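Local coordinates for long form D7clu1 salivary protein (Culex quinquefasciatus, PDB 6V4C) that binds and sequesters ADP, ATP and related adenine compounds from the host, inhibiting platelet aggregation and hemostasis to favour blood feeding, at the adenosine-5'-diphosphate site. Numbering follows the deposited sequence.

The adenosine-5'-diphosphate site. Residues 9, 12, 130, 133, 137, 144-146, 263-267. With ADP (adenosine-5'-diphosphate), chain B.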
loop_
_atom_site.group_PDB
_atom_site.type_symbol
_atom_site.label_atom_id
_atom_site.label_comp_id
_atom_site.label_asym_id
_atom_site.label_seq_id
_atom_site.Cartn_x
_atom_site.Cartn_y
_atom_site.Cartn_z
ATOM N N GLU A 9 7.100 -1.631 -4.338
ATOM C CA GLU A 9 6.325 -0.793 -3.425
ATOM C C GLU A 9 4.843 -1.143 -3.479
ATOM O O GLU A 9 4.173 -1.202 -2.440
ATOM C CB GLU A 9 6.545 0.689 -3.754
ATOM C CG GLU A 9 5.825 1.672 -2.821
ATOM C CD GLU A 9 4.403 2.003 -3.266
ATOM O OE1 GLU A 9 4.033 1.673 -4.415
ATOM O OE2 GLU A 9 3.657 2.598 -2.461
ATOM N N ALA A 12 4.366 -4.500 -1.645
ATOM C CA ALA A 12 4.480 -4.317 -0.201
ATOM C C ALA A 12 3.264 -3.594 0.363
ATOM O O ALA A 12 2.785 -3.928 1.455
ATOM C CB ALA A 12 5.769 -3.568 0.135
ATOM N N SER A 130 14.048 -9.460 -0.020
ATOM C CA SER A 130 14.742 -8.234 0.365
ATOM C C SER A 130 15.786 -7.821 -0.666
ATOM O O SER A 130 15.919 -6.632 -0.981
ATOM C CB SER A 130 15.378 -8.394 1.746
ATOM O OG SER A 130 16.366 -9.405 1.733
ATOM N N ARG A 133 13.981 -6.647 -4.021
ATOM C CA ARG A 133 13.307 -5.364 -3.724
ATOM C C ARG A 133 14.311 -4.226 -3.677
ATOM O O ARG A 133 14.156 -3.350 -4.343
ATOM C CB ARG A 133 12.574 -5.527 -2.419
ATOM C CG ARG A 133 11.895 -4.309 -1.860
ATOM C CD ARG A 133 11.469 -4.388 -0.442
ATOM N NE ARG A 133 12.586 -4.383 0.401
ATOM C CZ ARG A 133 12.717 -4.992 1.508
ATOM N NH1 ARG A 133 11.749 -5.677 2.010
ATOM N NH2 ARG A 133 13.826 -4.899 2.138
ATOM N N TYR A 137 14.763 -0.875 -6.103
ATOM C CA TYR A 137 14.695 0.484 -5.573
ATOM C C TYR A 137 15.933 1.283 -5.960
ATOM O O TYR A 137 15.832 2.439 -6.390
ATOM C CB TYR A 137 14.546 0.460 -4.051
ATOM C CG TYR A 137 13.196 0.015 -3.532
ATOM C CD1 TYR A 137 12.075 -0.009 -4.355
ATOM C CD2 TYR A 137 13.044 -0.372 -2.208
ATOM C CE1 TYR A 137 10.839 -0.420 -3.869
ATOM C CE2 TYR A 137 11.821 -0.779 -1.715
ATOM C CZ TYR A 137 10.723 -0.804 -2.548
ATOM O OH TYR A 137 9.512 -1.210 -2.042
ATOM N N LYS A 144 8.982 4.944 -4.813
ATOM C CA LYS A 144 9.188 5.299 -3.411
ATOM C C LYS A 144 9.732 4.098 -2.654
ATOM O O LYS A 144 9.026 3.085 -2.538
ATOM C CB LYS A 144 7.874 5.746 -2.776
ATOM C CG LYS A 144 8.047 6.321 -1.372
ATOM C CD LYS A 144 6.767 6.288 -0.558
ATOM C CE LYS A 144 6.552 4.937 0.102
ATOM N NZ LYS A 144 7.563 4.643 1.166
ATOM N N PRO A 145 10.962 4.150 -2.137
ATOM C CA PRO A 145 11.490 2.994 -1.402
ATOM C C PRO A 145 11.045 3.030 0.051
ATOM O O PRO A 145 10.384 3.988 0.466
ATOM C CB PRO A 145 13.004 3.185 -1.519
ATOM C CG PRO A 145 13.163 4.686 -1.501
ATOM C CD PRO A 145 11.933 5.262 -2.190
ATOM N N LYS A 146 11.395 2.021 0.844
ATOM C CA LYS A 146 11.077 2.112 2.259
ATOM C C LYS A 146 12.043 3.076 2.939
ATOM O O LYS A 146 13.141 3.343 2.442
ATOM C CB LYS A 146 11.077 0.729 2.917
ATOM C CG LYS A 146 12.342 0.336 3.661
ATOM C CD LYS A 146 12.134 -0.981 4.407
ATOM C CE LYS A 146 13.428 -1.505 5.019
ATOM N NZ LYS A 146 14.414 -1.919 3.981
ATOM N N SER A 263 3.741 5.365 6.263
ATOM C CA SER A 263 4.168 5.180 4.881
ATOM C C SER A 263 5.663 4.943 4.746
ATOM O O SER A 263 6.107 4.524 3.673
ATOM C CB SER A 263 3.749 6.374 4.014
ATOM O OG SER A 263 4.557 7.516 4.263
ATOM N N GLU A 264 6.451 5.204 5.792
ATOM C CA GLU A 264 7.879 4.915 5.714
ATOM C C GLU A 264 8.148 3.416 5.750
ATOM O O GLU A 264 9.148 2.952 5.193
ATOM C CB GLU A 264 8.630 5.634 6.837
ATOM C CG GLU A 264 8.568 7.149 6.740
ATOM C CD GLU A 264 9.579 7.834 7.642
ATOM O OE1 GLU A 264 10.241 7.131 8.433
ATOM O OE2 GLU A 264 9.717 9.073 7.555
ATOM N N ASN A 265 7.266 2.648 6.387
ATOM C CA ASN A 265 7.389 1.194 6.434
ATOM C C ASN A 265 5.986 0.639 6.629
ATOM O O ASN A 265 5.418 0.756 7.719
ATOM C CB ASN A 265 8.313 0.765 7.571
ATOM C CG ASN A 265 8.631 -0.717 7.534
ATOM O OD1 ASN A 265 7.752 -1.550 7.316
ATOM N ND2 ASN A 265 9.900 -1.054 7.738
ATOM N N TYR A 266 5.437 0.021 5.579
ATOM C CA TYR A 266 4.028 -0.362 5.579
ATOM C C TYR A 266 3.686 -1.400 6.644
ATOM O O TYR A 266 2.505 -1.575 6.958
ATOM C CB TYR A 266 3.614 -0.858 4.191
ATOM C CG TYR A 266 3.715 0.193 3.110
ATOM C CD1 TYR A 266 3.388 1.521 3.369
ATOM C CD2 TYR A 266 4.146 -0.138 1.832
ATOM C CE1 TYR A 266 3.482 2.488 2.381
ATOM C CE2 TYR A 266 4.244 0.822 0.838
ATOM C CZ TYR A 266 3.911 2.133 1.121
ATOM O OH TYR A 266 4.003 3.091 0.138
ATOM N N SER A 267 4.680 -2.084 7.207
ATOM C CA SER A 267 4.461 -3.057 8.272
ATOM C C SER A 267 4.380 -2.418 9.652
ATOM O O SER A 267 4.382 -3.145 10.651
ATOM C CB SER A 267 5.583 -4.102 8.268
ATOM O OG SER A 267 5.778 -4.641 6.975
HETATM P PB ADP B . 13.597 -6.354 5.673
HETATM O O1B ADP B . 14.918 -6.148 5.340
HETATM O O2B ADP B . 13.406 -7.063 6.881
HETATM O O3B ADP B . 12.901 -6.945 4.651
HETATM P PA ADP B . 12.382 -4.484 7.538
HETATM O O1A ADP B . 13.230 -3.686 8.472
HETATM O O2A ADP B . 11.880 -5.623 8.209
HETATM O O3A ADP B . 13.131 -4.942 6.268
HETATM O "O5'" ADP B . 11.263 -3.891 6.690
HETATM C "C5'" ADP B . 10.567 -4.641 5.718
HETATM C "C4'" ADP B . 9.211 -4.048 5.414
HETATM O "O4'" ADP B . 9.288 -3.037 4.441
HETATM C "C3'" ADP B . 8.196 -4.931 4.725
HETATM O "O3'" ADP B . 7.488 -5.728 5.616
HETATM C "C2'" ADP B . 7.314 -3.989 3.910
HETATM O "O2'" ADP B . 6.125 -3.780 4.543
HETATM C "C1'" ADP B . 8.042 -2.689 4.007
HETATM N N9 ADP B . 8.196 -1.981 2.774
HETATM C C8 ADP B . 8.753 -2.472 1.683
HETATM N N7 ADP B . 8.825 -1.648 0.722
HETATM C C5 ADP B . 8.267 -0.521 1.190
HETATM C C6 ADP B . 8.041 0.737 0.643
HETATM N N6 ADP B . 8.349 1.084 -0.559
HETATM N N1 ADP B . 7.451 1.639 1.387
HETATM C C2 ADP B . 7.102 1.319 2.594
HETATM N N3 ADP B . 7.277 0.204 3.206
HETATM C C4 ADP B . 7.872 -0.705 2.469
HETATM O O HOH W 1 4.451 -5.337 3.345
#
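Tyr266 has CG anti to its own carbonyl carbon (chi1 -63°), which lays its ring along one face of the adenine, whereas Lys144, with CG anti to the backbone N and its chain bent at chi3 and chi4, curls its ammonium to the purine edge. The pocket is built from helix 8-22, helix 130-139 and the loop segments 144-146 and 264-267, drawing on both PBP/GOBP-family regions (Glu9 and Ala12 from the first, Lys144 to Lys146 from the second). Stacking is evident from near-parallel planes (9°), with Tyr266 CD2 3.4 Å from ADP C2. Lys146 CB covers the opposite face, and Ala12 CB packs over the five-membered ring on the Tyr266 side. Tyr266 OH is itself fixed by Glu9, whose carboxylate OE2 accepts on its anti lone pair.

Edge contacts read the base. Tyr137 OH donates to ADP N7 at 2.9 Å and accepts from the exocyclic amine ADP N6 at 3.0 Å, while Pro145 CA sits over the centre of one face of its ring. ADP N1 receives Lys144 NZ at 3.0 Å; the same ammonium reaches Ser263 O in the carbonyl plane and Pro145 O from above its plane, so three acceptors fix its position. Backbone N of Tyr266 donates to ADP N3 (3.0 Å). Together these bonds match adenine's donor-acceptor pattern.

On the ribose, Ser267 OG bonds both hydroxyls, O2' and O3', and a water bridges O2' to Ala12 O. Asn265 OD1 accepts from Ser267 N, bracing this turn. Arg133, its chain bent at chi3, makes a salt bridge to the beta-phosphate: Arg133 NH1 meets ADP O3B at 3.1 Å, the oxygen 3° from the guanidinium plane.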